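Local coordinates for NudC domain-containing protein 2 (Mus musculus, PDB 2RH0), which may regulate the LIS1/dynein pathway by stabilising LIS1 together with the Hsp90 chaperone, at residues K90-A93 with A94-W97; Q114-R117 with K118-E122. One frame throughout, in Å; residues are numbered along the deposited sequence.

Contact 1 of 2, residues K90-A93 with A94-W97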
ATOM      1  N   LYS A  90      12.922 -17.185   9.829  1.00 42.31           N
ATOM      2  CA  LYS A  90      13.816 -17.367   8.651  1.00 44.37           C
ATOM      3  C   LYS A  90      13.665 -16.148   7.713  1.00 44.88           C
ATOM      4  O   LYS A  90      12.554 -15.876   7.223  1.00 43.62           O
ATOM      5  CB  LYS A  90      13.447 -18.667   7.917  1.00 44.60           C
ATOM      6  CG  LYS A  90      13.643 -19.946   8.755  1.00 45.89           C
ATOM      7  CD  LYS A  90      12.828 -21.109   8.224  1.00 49.99           C
ATOM      8  CE  LYS A  90      11.376 -21.097   8.735  1.00 57.59           C
ATOM      9  NZ  LYS A  90      11.141 -21.730  10.067  1.00 62.92           N
ATOM     10  N   ARG A  91      14.765 -15.433   7.470  1.00 45.09           N
ATOM     11  CA  ARG A  91      14.734 -14.119   6.798  1.00 47.21           C
ATOM     12  C   ARG A  91      15.541 -14.012   5.476  1.00 45.29           C
ATOM     13  O   ARG A  91      16.129 -12.978   5.190  1.00 42.87           O
ATOM     14  CB  ARG A  91      15.247 -13.067   7.798  1.00 45.97           C
ATOM     15  CG  ARG A  91      14.385 -12.970   9.014  1.00 49.41           C
ATOM     16  CD  ARG A  91      14.960 -12.157  10.157  1.00 54.97           C
ATOM     17  NE  ARG A  91      14.854 -13.020  11.333  1.00 68.66           N
ATOM     18  CZ  ARG A  91      15.826 -13.316  12.196  1.00 74.08           C
ATOM     19  NH1 ARG A  91      17.004 -12.714  12.125  1.00 78.17           N
ATOM     20  NH2 ARG A  91      15.588 -14.169  13.198  1.00 76.51           N
ATOM     21  N   ASP A  92      15.576 -15.080   4.685  1.00 46.16           N
ATOM     22  CA  ASP A  92      16.245 -15.070   3.379  1.00 48.60           C
ATOM     23  C   ASP A  92      15.236 -14.618   2.301  1.00 48.39           C
ATOM     24  O   ASP A  92      14.012 -14.682   2.536  1.00 47.68           O
ATOM     25  CB  ASP A  92      16.746 -16.479   3.036  1.00 50.31           C
ATOM     26  CG  ASP A  92      17.669 -17.058   4.112  1.00 62.24           C
ATOM     27  OD1 ASP A  92      18.462 -16.286   4.721  1.00 64.80           O
ATOM     28  OD2 ASP A  92      17.603 -18.295   4.335  1.00 73.61           O
ATOM     29  N   ALA A  93      15.713 -14.201   1.125  1.00 46.98           N
ATOM     30  CA  ALA A  93      14.776 -13.909   0.014  1.00 47.45           C
ATOM     31  C   ALA A  93      13.984 -15.181  -0.382  1.00 46.57           C
ATOM     32  O   ALA A  93      12.892 -15.084  -0.968  1.00 46.86           O
ATOM     33  CB  ALA A  93      15.487 -13.282  -1.209  1.00 45.21           C
ATOM     34  N   ALA A  94      14.547 -16.355  -0.056  1.00 45.51           N
ATOM     35  CA  ALA A  94      13.888 -17.669  -0.248  1.00 47.93           C
ATOM     36  C   ALA A  94      12.819 -17.985   0.818  1.00 49.31           C
ATOM     37  O   ALA A  94      12.200 -19.047   0.758  1.00 51.42           O
ATOM     38  CB  ALA A  94      14.913 -18.787  -0.259  1.00 47.24           C
ATOM     39  N   ASN A  95      12.647 -17.098   1.801  1.00 47.37           N
ATOM     40  CA  ASN A  95      11.552 -17.181   2.777  1.00 44.97           C
ATOM     41  C   ASN A  95      10.504 -16.114   2.455  1.00 40.76           C
ATOM     42  O   ASN A  95      10.080 -15.335   3.287  1.00 39.60           O
ATOM     43  CB  ASN A  95      12.089 -16.980   4.178  1.00 45.36           C
ATOM     44  CG  ASN A  95      13.154 -17.995   4.539  1.00 51.10           C
ATOM     45  OD1 ASN A  95      14.320 -17.635   4.747  1.00 49.34           O
ATOM     46  ND2 ASN A  95      12.768 -19.282   4.606  1.00 53.40           N
ATOM     47  N   CYS A  96      10.112 -16.075   1.203  1.00 37.49           N
ATOM     48  CA  CYS A  96       9.071 -15.188   0.784  1.00 34.80           C
ATOM     49  C   CYS A  96       7.749 -15.907   1.075  1.00 32.41           C
ATOM     50  O   CYS A  96       7.492 -16.954   0.500  1.00 33.51           O
ATOM     51  CB  CYS A  96       9.234 -14.931  -0.681  1.00 34.96           C
ATOM     52  SG  CYS A  96       7.992 -13.803  -1.307  1.00 36.24           S
ATOM     53  N   TRP A  97       6.921 -15.371   1.973  1.00 29.00           N
ATOM     54  CA  TRP A  97       5.652 -16.007   2.304  1.00 26.89           C
ATOM     55  C   TRP A  97       4.693 -15.864   1.146  1.00 27.51           C
ATOM     56  O   TRP A  97       4.574 -14.795   0.601  1.00 25.97           O
ATOM     57  CB  TRP A  97       5.015 -15.358   3.532  1.00 27.58           C
ATOM     58  CG  TRP A  97       5.710 -15.635   4.845  1.00 25.13           C
ATOM     59  CD1 TRP A  97       7.023 -15.944   5.037  1.00 24.64           C
ATOM     60  CD2 TRP A  97       5.134 -15.502   6.145  1.00 23.06           C
ATOM     61  NE1 TRP A  97       7.287 -16.078   6.395  1.00 27.10           N
ATOM     62  CE2 TRP A  97       6.145 -15.801   7.092  1.00 23.99           C
ATOM     63  CE3 TRP A  97       3.853 -15.203   6.605  1.00 26.92           C
ATOM     64  CZ2 TRP A  97       5.906 -15.790   8.455  1.00 24.18           C
ATOM     65  CZ3 TRP A  97       3.620 -15.197   7.962  1.00 25.37           C
ATOM     66  CH2 TRP A  97       4.634 -15.491   8.868  1.00 25.69           C
TER
HETATM   67  O   HOH W   1      10.051 -17.122   6.958  1.00 33.70           O

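Contact 2 of 2, residues Q114-R117 with K118-E122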
ATOM      1  N   GLN A 114       5.654 -10.394  -7.650  1.00 24.13           N
ATOM      2  CA  GLN A 114       6.019  -9.036  -7.251  1.00 24.68           C
ATOM      3  C   GLN A 114       6.696  -9.051  -5.890  1.00 27.24           C
ATOM      4  O   GLN A 114       7.697  -8.385  -5.682  1.00 26.54           O
ATOM      5  CB  GLN A 114       4.817  -8.141  -7.157  1.00 24.30           C
ATOM      6  CG  GLN A 114       4.164  -7.716  -8.502  1.00 24.51           C
ATOM      7  CD  GLN A 114       2.827  -7.046  -8.292  1.00 28.41           C
ATOM      8  OE1 GLN A 114       1.847  -7.730  -8.028  1.00 29.39           O
ATOM      9  NE2 GLN A 114       2.763  -5.688  -8.424  1.00 26.41           N
HETATM   10  N   MSE A 115       6.099  -9.770  -4.944  1.00 26.41           N
HETATM   11  CA  MSE A 115       6.663  -9.870  -3.610  1.00 25.90           C
HETATM   12  C   MSE A 115       8.039 -10.453  -3.628  1.00 25.87           C
HETATM   13  O   MSE A 115       8.925  -9.926  -2.985  1.00 28.86           O
HETATM   14  CB  MSE A 115       5.729 -10.677  -2.699  1.00 26.25           C
HETATM   15  CG  MSE A 115       4.458  -9.929  -2.341  1.00 28.24           C
HETATM   16 SE   MSE A 115       3.272 -10.986  -1.216  0.75 29.71          SE
HETATM   17  CE  MSE A 115       2.102  -9.616  -0.621  1.00 19.63           C
ATOM     18  N   GLN A 116       8.244 -11.529  -4.380  1.00 26.60           N
ATOM     19  CA  GLN A 116       9.547 -12.184  -4.464  1.00 26.54           C
ATOM     20  C   GLN A 116      10.616 -11.267  -5.065  1.00 27.13           C
ATOM     21  O   GLN A 116      11.761 -11.254  -4.621  1.00 26.80           O
ATOM     22  CB  GLN A 116       9.436 -13.473  -5.298  1.00 28.57           C
ATOM     23  CG  GLN A 116      10.757 -14.215  -5.398  1.00 30.94           C
ATOM     24  CD  GLN A 116      11.226 -14.721  -4.037  1.00 34.90           C
ATOM     25  OE1 GLN A 116      10.742 -15.723  -3.557  1.00 35.13           O
ATOM     26  NE2 GLN A 116      12.161 -14.012  -3.414  1.00 29.98           N
ATOM     27  N   ARG A 117      10.239 -10.543  -6.122  1.00 24.48           N
ATOM     28  CA  ARG A 117      11.123  -9.595  -6.721  1.00 23.75           C
ATOM     29  C   ARG A 117      11.570  -8.512  -5.769  1.00 23.26           C
ATOM     30  O   ARG A 117      12.714  -8.154  -5.809  1.00 25.35           O
ATOM     31  CB  ARG A 117      10.481  -8.950  -7.953  1.00 23.74           C
ATOM     32  CG  ARG A 117      10.496  -9.866  -9.136  1.00 28.19           C
ATOM     33  CD  ARG A 117       9.842  -9.161 -10.319  1.00 25.51           C
ATOM     34  NE  ARG A 117      10.075  -9.935 -11.501  1.00 28.70           N
ATOM     35  CZ  ARG A 117      11.151  -9.813 -12.279  1.00 22.71           C
ATOM     36  NH1 ARG A 117      12.085  -8.953 -11.999  1.00 28.87           N
ATOM     37  NH2 ARG A 117      11.264 -10.596 -13.336  1.00 28.59           N
ATOM     38  N   LYS A 118      10.701  -8.013  -4.900  1.00 22.66           N
ATOM     39  CA  LYS A 118      11.093  -6.956  -3.969  0.50 21.50           C
ATOM     40  C   LYS A 118      12.054  -7.486  -2.905  1.00 24.61           C
ATOM     41  O   LYS A 118      13.003  -6.797  -2.490  1.00 24.93           O
ATOM     42  CB  LYS A 118       9.869  -6.296  -3.323  0.50 23.34           C
ATOM     43  CG  LYS A 118      10.197  -5.145  -2.345  0.50 23.67           C
ATOM     44  CD  LYS A 118      10.976  -4.009  -3.025  0.50 28.11           C
ATOM     45  CE  LYS A 118      11.197  -2.821  -2.088  0.50 30.57           C
ATOM     46  NZ  LYS A 118      11.880  -3.218  -0.817  0.50 27.24           N
ATOM     47  N   LEU A 119      11.808  -8.700  -2.459  1.00 24.26           N
ATOM     48  CA  LEU A 119      12.680  -9.341  -1.481  1.00 25.68           C
ATOM     49  C   LEU A 119      14.075  -9.662  -2.074  1.00 26.62           C
ATOM     50  O   LEU A 119      15.083  -9.443  -1.427  1.00 28.76           O
ATOM     51  CB  LEU A 119      12.038 -10.610  -0.969  1.00 27.98           C
ATOM     52  CG  LEU A 119      11.223 -10.426   0.322  1.00 33.72           C
ATOM     53  CD1 LEU A 119      10.306  -9.224   0.294  1.00 31.15           C
ATOM     54  CD2 LEU A 119      10.508 -11.668   0.600  1.00 28.50           C
ATOM     55  N   THR A 120      14.112 -10.186  -3.292  1.00 24.45           N
ATOM     56  CA  THR A 120      15.370 -10.384  -4.020  1.00 24.51           C
ATOM     57  C   THR A 120      16.146  -9.112  -4.149  1.00 23.09           C
ATOM     58  O   THR A 120      17.366  -9.109  -3.934  1.00 25.31           O
ATOM     59  CB  THR A 120      15.156 -10.884  -5.429  1.00 24.96           C
ATOM     60  OG1 THR A 120      14.384 -12.062  -5.375  1.00 25.09           O
ATOM     61  CG2 THR A 120      16.502 -11.160  -6.094  1.00 28.19           C
ATOM     62  N   LEU A 121      15.448  -8.034  -4.496  1.00 24.06           N
ATOM     63  CA  LEU A 121      16.056  -6.720  -4.607  1.00 28.44           C
ATOM     64  C   LEU A 121      16.542  -6.175  -3.286  1.00 29.17           C
ATOM     65  O   LEU A 121      17.627  -5.625  -3.223  1.00 30.30           O
ATOM     66  CB  LEU A 121      15.061  -5.734  -5.173  1.00 29.97           C
ATOM     67  CG  LEU A 121      15.489  -4.265  -5.141  1.00 35.89           C
ATOM     68  CD1 LEU A 121      16.736  -4.058  -6.053  1.00 36.97           C
ATOM     69  CD2 LEU A 121      14.311  -3.423  -5.561  1.00 31.79           C
ATOM     70  N   GLU A 122      15.721  -6.278  -2.234  1.00 29.56           N
ATOM     71  CA  GLU A 122      16.129  -5.863  -0.893  0.50 30.19           C
ATOM     72  C   GLU A 122      17.422  -6.585  -0.519  1.00 29.20           C
ATOM     73  O   GLU A 122      18.335  -6.017   0.046  1.00 27.91           O
ATOM     74  CB  GLU A 122      15.044  -6.230   0.134  0.50 30.93           C
ATOM     75  CG  GLU A 122      15.207  -5.589   1.509  0.50 32.07           C
ATOM     76  CD  GLU A 122      14.249  -6.170   2.573  0.50 33.01           C
ATOM     77  OE1 GLU A 122      13.198  -6.732   2.205  0.50 35.68           O
ATOM     78  OE2 GLU A 122      14.535  -6.041   3.785  0.50 29.10           O
TER

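Contact 1 of 2, residues K90-A93 with A94-W97
N95 folds its side chain back from the carbonyls of K90 and D92 to the amide of D92. Its CB sits 3.3 Å from K90 O and almost as near D92 O. With CG held beside the backbone N (chi1 -58°), the carboxamide is directed back along the chain, and CG comes within 3.5 Å of K90 CB. There the side chain forks. OD1 takes the D92 backbone N-H at 2.8 Å, in the carbonyl plane and on a lone pair, with an N-H...O angle of 155°. ND2 turns the other way and lies 3.4 Å from K90 CB, where the asparagine and lysine side chains cross at about a right angle. D92 to N95 is a type I beta turn, closed by N95 N donating to D92 O at 2.9 Å, so the first and last residues of the turn are joined twice, once through the backbone and once through the asparagine side chain. With an alanine here, the backbone N-H of D92 would probably be left without its side-chain acceptor and the packing of the carboxamide on K90 CB would be lost. The turn belongs to the loop between strands 81-87 and 104-106, within the CS-domain region of the chain. The D92 carboxylate lies beside the N95 carboxamide, planes 33° apart, but D92 OD2 and N95 OD1 are both acceptors and do not bond. Across the two flanks of the turn, a water donates to K90 O and accepts from W97 NE1 at the indole edge, in its plane. K90 NZ reaches S66 of the second subunit, and the W97 ring meets F64 of that same subunit.

Contact 2 of 2, residues Q114-R117 with K118-E122
T120 holds OG1 beside its own backbone N (chi1 -55°), which turns the hydroxyl back along the helix to Q116 O, while Q116 swings CG away from its N (chi1 -179°) and bends at CG (chi2 65°), carrying NE2 past the hydroxyl, a contact only, with Q116 NE2 3.5 Å from T120 OG1. The hydroxyl OG1 donates to Q116 O at 2.8 Å from above the carbonyl plane. T120 N, 2.9 Å away, reaches the same oxygen from the opposite face in a nearly straight bond. Two donors from one residue thus grip a single carbonyl, an intrahelical threonine bond that leaves the main-chain i to i+4 bond intact. The flanking turns show the regular alpha-helical pattern, K118 N to Q114 O, L119 N to M115 O and L121 N to R117 O. Along another side of the helix, L119 CD1 rests 3.6 Å from M115 O. Helix 109-127 follows the short strand 104-106. It lays L119 against K88, just past strand 81-87, and the hydrogen bond of Q116 NE2 goes to A93 O in the loop beyond; from the second subunit, Q20 packs on M115 and L22 N bonds to E122.

How the contacts relate
Contacts 1 and 2 come in series along the chain, the loop segment 90-97 first and the helical segment 114-122 later, with strand 104-106 between them. Their centres lie 10 Å apart on the same side of the chain's centre, and they touch directly. C96 CB packs 3.3 Å from Q116 OE1 and 3.7 Å from L119 CD2, and A93 CB approaches L119 O, so the loop lies against helix 109-127. Both contacts also meet the second subunit. This corner therefore joins the loop after strand 81-87, helix 109-127 and the partner chain, forming part of the dimer interface of this crystal assembly.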